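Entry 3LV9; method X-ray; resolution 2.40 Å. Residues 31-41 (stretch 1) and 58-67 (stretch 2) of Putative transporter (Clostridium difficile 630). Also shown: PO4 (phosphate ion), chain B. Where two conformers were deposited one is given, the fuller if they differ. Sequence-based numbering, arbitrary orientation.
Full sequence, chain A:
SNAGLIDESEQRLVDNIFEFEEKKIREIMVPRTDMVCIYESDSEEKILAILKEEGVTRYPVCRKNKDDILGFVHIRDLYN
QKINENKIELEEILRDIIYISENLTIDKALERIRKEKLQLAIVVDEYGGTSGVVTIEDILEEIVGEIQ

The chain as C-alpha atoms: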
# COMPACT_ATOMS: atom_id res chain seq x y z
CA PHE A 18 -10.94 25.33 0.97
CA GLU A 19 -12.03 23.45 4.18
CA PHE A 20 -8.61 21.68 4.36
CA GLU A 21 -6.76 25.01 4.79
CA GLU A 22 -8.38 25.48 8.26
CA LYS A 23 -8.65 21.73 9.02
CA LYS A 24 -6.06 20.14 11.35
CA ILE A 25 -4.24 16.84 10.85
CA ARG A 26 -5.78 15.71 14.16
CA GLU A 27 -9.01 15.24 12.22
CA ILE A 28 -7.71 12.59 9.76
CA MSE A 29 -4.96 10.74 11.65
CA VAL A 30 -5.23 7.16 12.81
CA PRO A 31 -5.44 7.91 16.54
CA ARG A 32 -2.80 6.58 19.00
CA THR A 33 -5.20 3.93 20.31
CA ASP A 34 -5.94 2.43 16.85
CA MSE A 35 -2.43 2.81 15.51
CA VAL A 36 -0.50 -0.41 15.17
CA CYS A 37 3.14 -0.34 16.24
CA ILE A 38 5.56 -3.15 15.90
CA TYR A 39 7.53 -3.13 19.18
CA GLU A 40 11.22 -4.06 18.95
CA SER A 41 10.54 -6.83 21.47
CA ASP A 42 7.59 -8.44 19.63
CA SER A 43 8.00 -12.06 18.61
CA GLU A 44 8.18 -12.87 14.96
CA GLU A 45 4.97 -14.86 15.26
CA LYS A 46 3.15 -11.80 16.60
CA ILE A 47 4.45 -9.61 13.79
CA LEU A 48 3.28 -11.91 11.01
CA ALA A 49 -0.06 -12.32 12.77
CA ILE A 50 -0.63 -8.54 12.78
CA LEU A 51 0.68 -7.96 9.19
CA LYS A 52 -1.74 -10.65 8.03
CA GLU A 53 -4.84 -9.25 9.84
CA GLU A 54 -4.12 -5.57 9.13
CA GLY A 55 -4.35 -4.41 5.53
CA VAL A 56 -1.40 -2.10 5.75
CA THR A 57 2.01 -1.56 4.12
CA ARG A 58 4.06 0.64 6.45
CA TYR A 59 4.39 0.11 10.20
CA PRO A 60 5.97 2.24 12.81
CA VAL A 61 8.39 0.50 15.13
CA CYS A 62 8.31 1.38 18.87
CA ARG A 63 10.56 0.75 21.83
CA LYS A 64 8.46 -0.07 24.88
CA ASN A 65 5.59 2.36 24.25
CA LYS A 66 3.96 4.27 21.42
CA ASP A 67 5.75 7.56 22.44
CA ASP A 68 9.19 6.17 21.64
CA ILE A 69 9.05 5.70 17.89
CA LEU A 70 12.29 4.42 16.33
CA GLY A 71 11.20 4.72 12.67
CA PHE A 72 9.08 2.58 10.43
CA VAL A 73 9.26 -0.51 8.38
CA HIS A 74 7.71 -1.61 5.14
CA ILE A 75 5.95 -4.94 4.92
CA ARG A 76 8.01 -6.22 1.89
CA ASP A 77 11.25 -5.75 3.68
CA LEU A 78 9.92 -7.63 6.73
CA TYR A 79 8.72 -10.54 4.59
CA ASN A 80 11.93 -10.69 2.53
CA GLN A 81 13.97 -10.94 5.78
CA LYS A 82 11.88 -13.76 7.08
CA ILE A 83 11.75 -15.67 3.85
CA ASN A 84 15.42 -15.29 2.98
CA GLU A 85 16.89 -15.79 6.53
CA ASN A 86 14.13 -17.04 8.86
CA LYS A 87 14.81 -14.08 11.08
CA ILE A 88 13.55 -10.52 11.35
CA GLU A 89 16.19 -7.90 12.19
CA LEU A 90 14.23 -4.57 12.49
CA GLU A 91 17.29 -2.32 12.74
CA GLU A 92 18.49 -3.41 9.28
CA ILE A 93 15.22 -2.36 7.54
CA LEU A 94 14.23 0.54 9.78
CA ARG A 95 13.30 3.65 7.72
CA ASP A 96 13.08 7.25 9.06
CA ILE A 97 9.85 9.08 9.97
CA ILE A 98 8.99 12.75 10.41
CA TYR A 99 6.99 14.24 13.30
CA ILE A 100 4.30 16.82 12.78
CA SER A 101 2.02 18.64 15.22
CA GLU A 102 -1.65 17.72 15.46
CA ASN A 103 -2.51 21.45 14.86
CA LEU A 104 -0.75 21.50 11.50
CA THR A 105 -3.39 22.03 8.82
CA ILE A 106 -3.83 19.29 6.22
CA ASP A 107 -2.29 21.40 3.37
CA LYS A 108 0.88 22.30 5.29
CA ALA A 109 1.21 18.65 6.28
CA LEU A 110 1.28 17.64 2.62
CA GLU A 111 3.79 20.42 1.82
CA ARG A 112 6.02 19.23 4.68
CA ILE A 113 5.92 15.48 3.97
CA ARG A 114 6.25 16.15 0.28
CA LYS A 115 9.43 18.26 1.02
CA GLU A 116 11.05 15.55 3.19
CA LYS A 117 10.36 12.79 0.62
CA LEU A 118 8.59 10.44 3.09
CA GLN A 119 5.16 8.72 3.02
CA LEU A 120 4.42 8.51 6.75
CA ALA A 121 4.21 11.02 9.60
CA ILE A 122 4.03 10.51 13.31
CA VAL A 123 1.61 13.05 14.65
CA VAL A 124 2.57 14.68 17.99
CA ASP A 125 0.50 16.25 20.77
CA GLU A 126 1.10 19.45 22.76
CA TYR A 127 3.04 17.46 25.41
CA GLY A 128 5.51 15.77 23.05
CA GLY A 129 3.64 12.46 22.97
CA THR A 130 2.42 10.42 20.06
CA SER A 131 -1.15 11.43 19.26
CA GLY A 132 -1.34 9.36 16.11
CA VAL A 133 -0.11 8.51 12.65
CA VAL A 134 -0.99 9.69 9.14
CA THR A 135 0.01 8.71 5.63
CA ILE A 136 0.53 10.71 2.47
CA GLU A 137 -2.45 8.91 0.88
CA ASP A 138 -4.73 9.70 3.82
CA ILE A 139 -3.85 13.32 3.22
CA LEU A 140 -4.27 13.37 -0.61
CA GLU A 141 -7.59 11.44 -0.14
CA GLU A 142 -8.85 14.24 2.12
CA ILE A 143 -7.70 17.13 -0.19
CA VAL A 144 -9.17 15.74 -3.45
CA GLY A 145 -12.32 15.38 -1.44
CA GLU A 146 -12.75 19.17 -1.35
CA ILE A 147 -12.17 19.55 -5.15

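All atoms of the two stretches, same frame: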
# COMPACT_ATOMS: atom_id res chain seq x y z
N PRO A 31 -5.79 7.55 15.14
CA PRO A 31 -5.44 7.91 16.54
C PRO A 31 -4.54 6.87 17.26
O PRO A 31 -4.63 5.65 16.97
CB PRO A 31 -6.80 8.03 17.26
CG PRO A 31 -7.78 7.28 16.38
CD PRO A 31 -7.23 7.38 14.94
N ARG A 32 -3.72 7.37 18.19
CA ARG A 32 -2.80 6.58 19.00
C ARG A 32 -3.40 5.23 19.34
O ARG A 32 -2.75 4.21 19.12
CB ARG A 32 -2.41 7.33 20.29
CG ARG A 32 -1.32 6.61 21.14
CD ARG A 32 -1.26 7.09 22.60
NE ARG A 32 -0.39 6.25 23.46
CZ ARG A 32 0.91 6.47 23.63
NH1 ARG A 32 1.45 7.50 23.00
NH2 ARG A 32 1.65 5.71 24.41
N THR A 33 -4.66 5.20 19.80
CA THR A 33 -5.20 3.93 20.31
C THR A 33 -5.39 2.89 19.23
O THR A 33 -5.24 1.68 19.51
CB THR A 33 -6.50 4.10 21.22
OG1 THR A 33 -6.75 2.86 21.89
CG2 THR A 33 -7.73 4.45 20.45
N ASP A 34 -5.67 3.35 17.99
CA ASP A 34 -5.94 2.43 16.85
C ASP A 34 -4.71 2.18 15.99
O ASP A 34 -4.69 1.31 15.13
CB ASP A 34 -7.04 2.99 16.00
CG ASP A 34 -8.38 3.05 16.74
OD1 ASP A 34 -8.68 2.08 17.47
OD2 ASP A 34 -9.14 4.03 16.62
N MSE A 35 -3.67 2.94 16.24
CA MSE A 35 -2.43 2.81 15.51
C MSE A 35 -1.75 1.48 15.87
O MSE A 35 -1.68 1.11 17.04
CB MSE A 35 -1.55 4.01 15.84
CG MSE A 35 -0.08 3.78 15.82
SE MSE A 35 0.86 5.43 16.25
CE MSE A 35 2.60 4.69 16.69
N VAL A 36 -1.28 0.77 14.88
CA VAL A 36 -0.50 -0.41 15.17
C VAL A 36 1.00 -0.21 15.04
O VAL A 36 1.50 0.09 13.99
CB VAL A 36 -0.93 -1.56 14.28
CG1 VAL A 36 0.08 -2.66 14.37
CG2 VAL A 36 -2.31 -2.08 14.72
N CYS A 37 1.70 -0.42 16.15
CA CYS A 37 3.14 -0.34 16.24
C CYS A 37 3.70 -1.73 16.36
O CYS A 37 3.18 -2.55 17.11
CB CYS A 37 3.57 0.43 17.52
SG CYS A 37 5.05 1.44 17.19
N ILE A 38 4.78 -2.00 15.64
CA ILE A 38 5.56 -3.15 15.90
C ILE A 38 6.55 -2.78 16.98
O ILE A 38 7.36 -1.87 16.78
CB ILE A 38 6.35 -3.53 14.66
CG1 ILE A 38 5.40 -3.99 13.54
CG2 ILE A 38 7.31 -4.67 14.99
CD1 ILE A 38 6.11 -4.54 12.35
N TYR A 39 6.54 -3.45 18.13
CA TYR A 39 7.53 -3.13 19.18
C TYR A 39 8.83 -3.88 18.88
O TYR A 39 8.80 -4.98 18.32
CB TYR A 39 6.99 -3.48 20.57
CG TYR A 39 5.75 -2.69 20.96
CD1 TYR A 39 5.85 -1.56 21.75
CD2 TYR A 39 4.49 -3.09 20.58
CE1 TYR A 39 4.74 -0.84 22.11
CE2 TYR A 39 3.36 -2.35 20.94
CZ TYR A 39 3.51 -1.22 21.69
OH TYR A 39 2.42 -0.48 22.05
N GLU A 40 9.97 -3.33 19.25
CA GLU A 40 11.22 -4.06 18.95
C GLU A 40 11.28 -5.42 19.67
O GLU A 40 11.97 -6.30 19.22
CB GLU A 40 12.52 -3.21 19.16
CG GLU A 40 12.80 -2.74 20.55
CD GLU A 40 14.13 -1.94 20.68
OE1 GLU A 40 14.96 -1.85 19.74
OE2 GLU A 40 14.33 -1.37 21.75
N SER A 41 10.53 -5.59 20.74
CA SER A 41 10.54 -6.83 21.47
C SER A 41 9.44 -7.79 21.08
O SER A 41 9.28 -8.80 21.72
CB SER A 41 10.43 -6.56 22.96
OG SER A 41 11.15 -7.55 23.68
N ARG A 58 2.97 -0.02 5.71
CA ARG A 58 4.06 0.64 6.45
C ARG A 58 3.74 0.69 7.95
O ARG A 58 2.68 1.18 8.36
CB ARG A 58 4.32 2.04 5.88
CG ARG A 58 5.04 2.05 4.50
CD ARG A 58 5.24 3.48 3.88
NE ARG A 58 6.01 3.44 2.63
CZ ARG A 58 5.48 3.50 1.41
NH1 ARG A 58 4.17 3.62 1.24
NH2 ARG A 58 6.27 3.43 0.34
N TYR A 59 4.64 0.15 8.78
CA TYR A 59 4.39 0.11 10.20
C TYR A 59 5.47 0.83 10.95
O TYR A 59 6.65 0.56 10.77
CB TYR A 59 4.31 -1.31 10.72
CG TYR A 59 3.10 -2.11 10.27
CD1 TYR A 59 2.00 -2.29 11.14
CD2 TYR A 59 3.07 -2.72 9.03
CE1 TYR A 59 0.88 -3.05 10.75
CE2 TYR A 59 1.94 -3.50 8.62
CZ TYR A 59 0.87 -3.65 9.50
OH TYR A 59 -0.25 -4.40 9.12
N PRO A 60 5.06 1.72 11.84
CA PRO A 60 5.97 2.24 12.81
C PRO A 60 6.48 1.16 13.75
O PRO A 60 5.78 0.23 14.02
CB PRO A 60 5.13 3.26 13.56
CG PRO A 60 3.75 2.76 13.44
CD PRO A 60 3.66 2.02 12.15
N VAL A 61 7.73 1.34 14.20
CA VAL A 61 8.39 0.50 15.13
C VAL A 61 8.59 1.35 16.41
O VAL A 61 9.05 2.52 16.33
CB VAL A 61 9.74 0.05 14.57
CG1 VAL A 61 10.55 -0.66 15.60
CG2 VAL A 61 9.55 -0.83 13.35
N CYS A 62 8.21 0.77 17.54
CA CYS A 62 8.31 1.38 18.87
C CYS A 62 9.19 0.61 19.81
O CYS A 62 9.24 -0.58 19.76
CB CYS A 62 6.95 1.42 19.55
SG CYS A 62 5.64 1.98 18.63
N ARG A 63 9.84 1.33 20.71
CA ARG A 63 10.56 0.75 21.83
C ARG A 63 9.70 1.00 23.04
O ARG A 63 9.44 2.14 23.42
CB ARG A 63 11.93 1.43 21.95
CG ARG A 63 12.78 1.19 23.20
CD ARG A 63 14.19 1.85 23.02
NE ARG A 63 15.01 1.05 22.08
CZ ARG A 63 16.05 1.48 21.33
NH1 ARG A 63 16.46 2.75 21.39
NH2 ARG A 63 16.69 0.64 20.51
N LYS A 64 9.20 -0.09 23.61
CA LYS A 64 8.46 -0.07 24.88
C LYS A 64 7.04 0.47 24.79
O LYS A 64 6.09 -0.23 25.15
CB LYS A 64 9.25 0.66 26.00
CG LYS A 64 10.42 -0.13 26.59
CD LYS A 64 10.06 -1.60 26.84
CE LYS A 64 10.55 -2.14 28.19
NZ LYS A 64 10.03 -3.54 28.43
N ASN A 65 6.90 1.71 24.37
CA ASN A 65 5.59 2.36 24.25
C ASN A 65 5.47 3.17 22.96
O ASN A 65 6.45 3.42 22.25
CB ASN A 65 5.36 3.27 25.45
CG ASN A 65 6.46 4.26 25.59
OD1 ASN A 65 6.53 5.22 24.83
ND2 ASN A 65 7.36 4.03 26.54
N LYS A 66 4.25 3.61 22.68
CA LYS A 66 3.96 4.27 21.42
C LYS A 66 4.52 5.72 21.35
O LYS A 66 4.43 6.36 20.31
CB LYS A 66 2.44 4.24 21.17
CG LYS A 66 1.90 2.92 20.57
CD LYS A 66 0.38 2.94 20.49
CE LYS A 66 -0.20 1.60 19.97
NZ LYS A 66 -1.68 1.47 20.37
N ASP A 67 5.12 6.21 22.44
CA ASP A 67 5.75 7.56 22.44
C ASP A 67 7.25 7.54 22.12
O ASP A 67 7.89 8.60 21.99
CB ASP A 67 5.61 8.21 23.81
CG ASP A 67 4.21 8.50 24.15
OD1 ASP A 67 3.38 8.61 23.22
OD2 ASP A 67 3.96 8.65 25.35
P PO4 B . -0.66 -1.75 22.14
O1 PO4 B . -1.74 -1.98 23.17
O2 PO4 B . 0.15 -0.56 22.60
O3 PO4 B . 0.30 -2.90 22.03
O4 PO4 B . -1.35 -1.52 20.82
O HOH W 1 9.72 -3.19 22.80

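Stretch 1 approaches stretch 2 first through R32, whose extended side chain (all t through chi3) brings its guanidinium over K66, with CB of K66 against one face, NH2 to CB 3.6 Å. At the edge of the same group lies the carboxylate of D67, in a salt bridge whose modelled NH1–OD1 distance of 2.2 Å is too short to be taken literally. K66 reaches back with a nearly extended chain: its NZ donates to O of R32 (3.2 Å) and, weakly, to O of M35 (3.3 Å), so the amine satisfies carbonyls at the turn while its methylenes cover the neighbouring backbone. The selenomethionine M35 is buried and sets its CE against CG of P60 (4.0 Å), and V36 CG1 meets the edge of the Y59 ring at CE1 (3.7 Å).

At C37 the link becomes covalent: its SG forms a disulfide with SG of C62, modelled at 1.6 Å, shorter than a normal disulfide bond, with chi3 of 102°. Beyond it the chains pair as parallel strands. I38 N donates to O of P60 and C62 N to O of I38, both 2.9 Å and both at 160°; proline, lacking an amide hydrogen, serves here as acceptor. The I38 and V61 side chains share one sheet face, where I38 CD1 also packs on CB of Y59 (4.0 Å). Y39 and C62 occupy the other, with Y39 CD1 3.9 Å from CB of C62. The Y39 hydroxyl donates to O2 of a phosphate (2.3 Å, very short), and K66 NZ donates to its O4 (3.0 Å), so the ion bridges the stretches.

E40 N extends the ladder to O of C62 (2.9 Å), while its exposed carboxylate grips R63 in a salt bridge, OE2 to NE 2.5 Å and OE1 to NH2 3.1 Å. Finally, one water accepts from both S41 N and K64 N.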